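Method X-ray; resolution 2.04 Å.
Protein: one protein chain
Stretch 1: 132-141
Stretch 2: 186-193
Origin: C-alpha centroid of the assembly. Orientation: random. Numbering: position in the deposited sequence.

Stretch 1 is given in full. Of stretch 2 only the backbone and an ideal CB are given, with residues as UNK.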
# COMPACT_ATOMS: atom_id res chain seq x y z
N ASP B 132 9.68 9.76 -14.57
CA ASP B 132 9.44 9.45 -13.16
C ASP B 132 10.38 8.38 -12.63
O ASP B 132 10.98 8.55 -11.57
CB ASP B 132 7.97 9.03 -12.92
CG ASP B 132 7.44 8.08 -13.99
OD1 ASP B 132 8.23 7.34 -14.62
OD2 ASP B 132 6.21 8.08 -14.19
N TYR B 133 10.52 7.27 -13.36
CA TYR B 133 11.41 6.20 -12.93
C TYR B 133 12.87 6.66 -12.87
O TYR B 133 13.55 6.42 -11.87
CB TYR B 133 11.29 5.01 -13.88
CG TYR B 133 12.32 3.92 -13.64
CD1 TYR B 133 12.28 3.13 -12.50
CD2 TYR B 133 13.32 3.67 -14.58
CE1 TYR B 133 13.20 2.10 -12.30
CE2 TYR B 133 14.24 2.65 -14.40
CZ TYR B 133 14.18 1.87 -13.26
OH TYR B 133 15.07 0.83 -13.09
N LEU B 134 13.35 7.31 -13.93
CA LEU B 134 14.73 7.78 -13.94
C LEU B 134 14.98 8.73 -12.77
O LEU B 134 16.04 8.68 -12.14
CB LEU B 134 15.06 8.50 -15.26
CG LEU B 134 15.20 7.59 -16.48
CD1 LEU B 134 15.49 8.44 -17.72
CD2 LEU B 134 16.33 6.59 -16.24
N GLY B 135 14.01 9.59 -12.50
CA GLY B 135 14.14 10.53 -11.39
C GLY B 135 14.27 9.80 -10.06
O GLY B 135 15.19 10.07 -9.29
N ILE B 136 13.35 8.88 -9.79
CA ILE B 136 13.36 8.10 -8.56
C ILE B 136 14.66 7.32 -8.42
O ILE B 136 15.25 7.26 -7.34
CB ILE B 136 12.18 7.11 -8.51
CG1 ILE B 136 10.87 7.87 -8.30
CG2 ILE B 136 12.41 6.07 -7.41
CD1 ILE B 136 10.88 8.81 -7.10
N ARG B 137 15.09 6.70 -9.52
CA ARG B 137 16.32 5.92 -9.50
C ARG B 137 17.49 6.83 -9.13
O ARG B 137 18.37 6.44 -8.36
CB ARG B 137 16.58 5.30 -10.88
CG ARG B 137 17.77 4.33 -10.90
CD ARG B 137 18.07 3.86 -12.33
NE ARG B 137 19.23 2.96 -12.38
CZ ARG B 137 19.17 1.64 -12.27
NH1 ARG B 137 18.00 1.03 -12.11
NH2 ARG B 137 20.29 0.92 -12.30
N GLN B 138 17.48 8.04 -9.68
CA GLN B 138 18.53 9.01 -9.43
C GLN B 138 18.62 9.37 -7.95
O GLN B 138 19.70 9.39 -7.38
CB GLN B 138 18.27 10.27 -10.26
CG GLN B 138 19.25 11.40 -9.99
CD GLN B 138 18.89 12.68 -10.73
OE1 GLN B 138 17.78 13.22 -10.57
NE2 GLN B 138 19.81 13.16 -11.55
N VAL B 139 17.48 9.66 -7.33
CA VAL B 139 17.48 10.01 -5.91
C VAL B 139 17.99 8.85 -5.06
O VAL B 139 18.80 9.05 -4.15
CB VAL B 139 16.08 10.44 -5.43
CG1 VAL B 139 16.11 10.74 -3.94
CG2 VAL B 139 15.61 11.67 -6.22
N ILE B 140 17.52 7.64 -5.35
CA ILE B 140 17.96 6.47 -4.60
C ILE B 140 19.47 6.26 -4.72
O ILE B 140 20.17 6.09 -3.71
CB ILE B 140 17.27 5.17 -5.10
CG1 ILE B 140 15.76 5.25 -4.84
CG2 ILE B 140 17.89 3.95 -4.41
CD1 ILE B 140 14.96 4.07 -5.40
N GLU B 141 19.97 6.26 -5.95
CA GLU B 141 21.40 6.05 -6.21
C GLU B 141 22.29 7.16 -5.64
O GLU B 141 23.46 6.91 -5.33
CB GLU B 141 21.64 5.89 -7.71
CG GLU B 141 21.37 4.47 -8.19
CD GLU B 141 21.36 4.34 -9.70
OE1 GLU B 141 22.08 5.11 -10.38
OE2 GLU B 141 20.63 3.46 -10.21
N UNK B 186 8.97 -4.71 -13.76
CA UNK B 186 10.26 -4.56 -14.43
C UNK B 186 11.14 -3.49 -13.79
O UNK B 186 12.32 -3.72 -13.58
CB UNK B 186 10.04 -4.22 -15.91
N UNK B 187 10.56 -2.33 -13.49
CA UNK B 187 11.30 -1.24 -12.85
C UNK B 187 11.82 -1.68 -11.48
O UNK B 187 12.97 -1.40 -11.13
CB UNK B 187 10.41 -0.00 -12.71
N UNK B 188 10.99 -2.38 -10.72
CA UNK B 188 11.39 -2.85 -9.40
C UNK B 188 12.56 -3.84 -9.49
O UNK B 188 13.52 -3.74 -8.72
CB UNK B 188 10.20 -3.50 -8.69
N UNK B 189 12.48 -4.80 -10.41
CA UNK B 189 13.54 -5.79 -10.55
C UNK B 189 14.85 -5.12 -10.98
O UNK B 189 15.92 -5.47 -10.49
CB UNK B 189 13.13 -6.87 -11.56
N UNK B 190 14.75 -4.15 -11.88
CA UNK B 190 15.93 -3.43 -12.35
C UNK B 190 16.62 -2.73 -11.17
O UNK B 190 17.85 -2.71 -11.06
CB UNK B 190 15.55 -2.42 -13.43
N UNK B 191 15.81 -2.16 -10.28
CA UNK B 191 16.34 -1.46 -9.11
C UNK B 191 16.86 -2.38 -8.01
O UNK B 191 17.93 -2.14 -7.45
CB UNK B 191 15.25 -0.55 -8.53
N UNK B 192 16.11 -3.44 -7.72
CA UNK B 192 16.47 -4.30 -6.60
C UNK B 192 16.79 -5.77 -6.86
O UNK B 192 17.12 -6.49 -5.91
CB UNK B 192 15.32 -4.25 -5.59
N UNK B 193 16.70 -6.23 -8.10
CA UNK B 193 16.95 -7.64 -8.34
C UNK B 193 15.69 -8.42 -7.99
O UNK B 193 14.62 -7.83 -7.81
CB UNK B 193 18.15 -8.14 -7.53

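The two helices run nearly parallel, their N-to-C directions 23° apart, with axes no closer than 11.7 Å. That spacing leaves room for side chains, and Tyr133 reaches across with its ring.

Position 186 comes first. Its ideal CB points sideways and finds nothing of stretch 1 within 5.5 Å, so many residues would do. It is Asp186, whose carboxylate is hydrogen-bonded elsewhere in the structure.

Position 187 faces stretch 1 directly: its ideal CB lies 3.5 Å from Tyr133 CE1. A flexible chain that can lie along the ring would suit, and the carboxylate of Asp132 beyond favours a polar end; Gln, Met, Lys or Arg are all conceivable. The residue is Gln187. Its CG sits over one face of the Tyr133 ring, 3.8 Å from the centroid, a CH-pi contact, and its NE2 comes 3.5 Å from Tyr133 CB. The amide does not reach Asp132 itself; one water accepts from Gln187 NE2 (2.9 Å) and donates to Asp132 OD1 (2.7 Å).

Positions 188 and 189 point away from stretch 1, which therefore asks only for helix-compatible residues. They are Ala188 and Leu189, neither touching stretch 1.

At 190 the CB again points toward stretch 1, and the ideal CB is tight, 3.3 Å from Tyr133 OH. Any chain longer than alanine must turn aside from the hydroxyl; with Arg137 NH1 4.4 Å from that CB, a polar or acidic group is plausible. Gln190 adopts m for both chi1 and chi2. Its NE2 donates to a water at 3.1 Å, and that water lies 2.6 Å from Tyr133 OH, so the amide reaches the tyrosine hydroxyl only through this water, although Gln190 CB touches it directly.

Position 191 points sideways, its ideal CB 4.8 Å from both Tyr133 OH and Arg137 NH1. Between the tyrosine ring and Ile140 lies a gap open to a branched apolar chain: Leu, Met or Ile would suit. Leu191 fills it. Leu191 CG packs 3.8 Å from Tyr133 CE1, Leu191 CD1 lies 4.2 Å from Ile140 CD1, and Leu191 CD2 comes 3.4 Å from Arg137 NH1. That guanidinium is held within its own helix by a salt bridge, Arg137 NE to Glu141 OE2 at 2.6 Å.

At 192 the ideal CB has no neighbour in stretch 1, so only a long side chain could return to Ile140; aromatics or Met fit. Phe192 does so, its CZ reaching 4.5 Å from Ile140 CD1.

Position 193 has phi 81° and psi -167°, where a CB would jam against the preceding carbonyl O. Glycine is called for, and Gly193 leaves the helix here.

Stretch 2 186-193: DQALQLFG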
# COMPACT_ATOMS: atom_id res chain seq x y z
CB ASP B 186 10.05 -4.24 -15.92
CG ASP B 186 11.35 -4.24 -16.69
OD1 ASP B 186 12.05 -5.27 -16.66
OD2 ASP B 186 11.66 -3.23 -17.34
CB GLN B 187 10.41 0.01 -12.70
CG GLN B 187 10.16 0.75 -14.01
CD GLN B 187 9.03 1.78 -13.93
OE1 GLN B 187 8.23 1.80 -12.99
NE2 GLN B 187 8.94 2.64 -14.95
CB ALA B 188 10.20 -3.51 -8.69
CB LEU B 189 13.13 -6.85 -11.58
CG LEU B 189 11.86 -7.63 -11.24
CD1 LEU B 189 11.57 -8.67 -12.32
CD2 LEU B 189 12.02 -8.29 -9.89
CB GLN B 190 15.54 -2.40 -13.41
CG GLN B 190 15.29 -2.97 -14.80
CD GLN B 190 16.58 -3.41 -15.49
OE1 GLN B 190 16.93 -4.60 -15.50
NE2 GLN B 190 17.30 -2.46 -16.07
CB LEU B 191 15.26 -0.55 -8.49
CG LEU B 191 14.88 0.73 -9.23
CD1 LEU B 191 13.76 1.45 -8.49
CD2 LEU B 191 16.11 1.63 -9.34
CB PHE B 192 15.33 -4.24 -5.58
CG PHE B 192 14.85 -2.85 -5.29
CD1 PHE B 192 15.68 -1.94 -4.62
CD2 PHE B 192 13.58 -2.44 -5.68
CE1 PHE B 192 15.24 -0.65 -4.34
CE2 PHE B 192 13.13 -1.14 -5.41
CZ PHE B 192 13.96 -0.24 -4.74
O HOH W 1 7.21 4.95 -15.46
O HOH W 2 16.54 0.38 -15.20
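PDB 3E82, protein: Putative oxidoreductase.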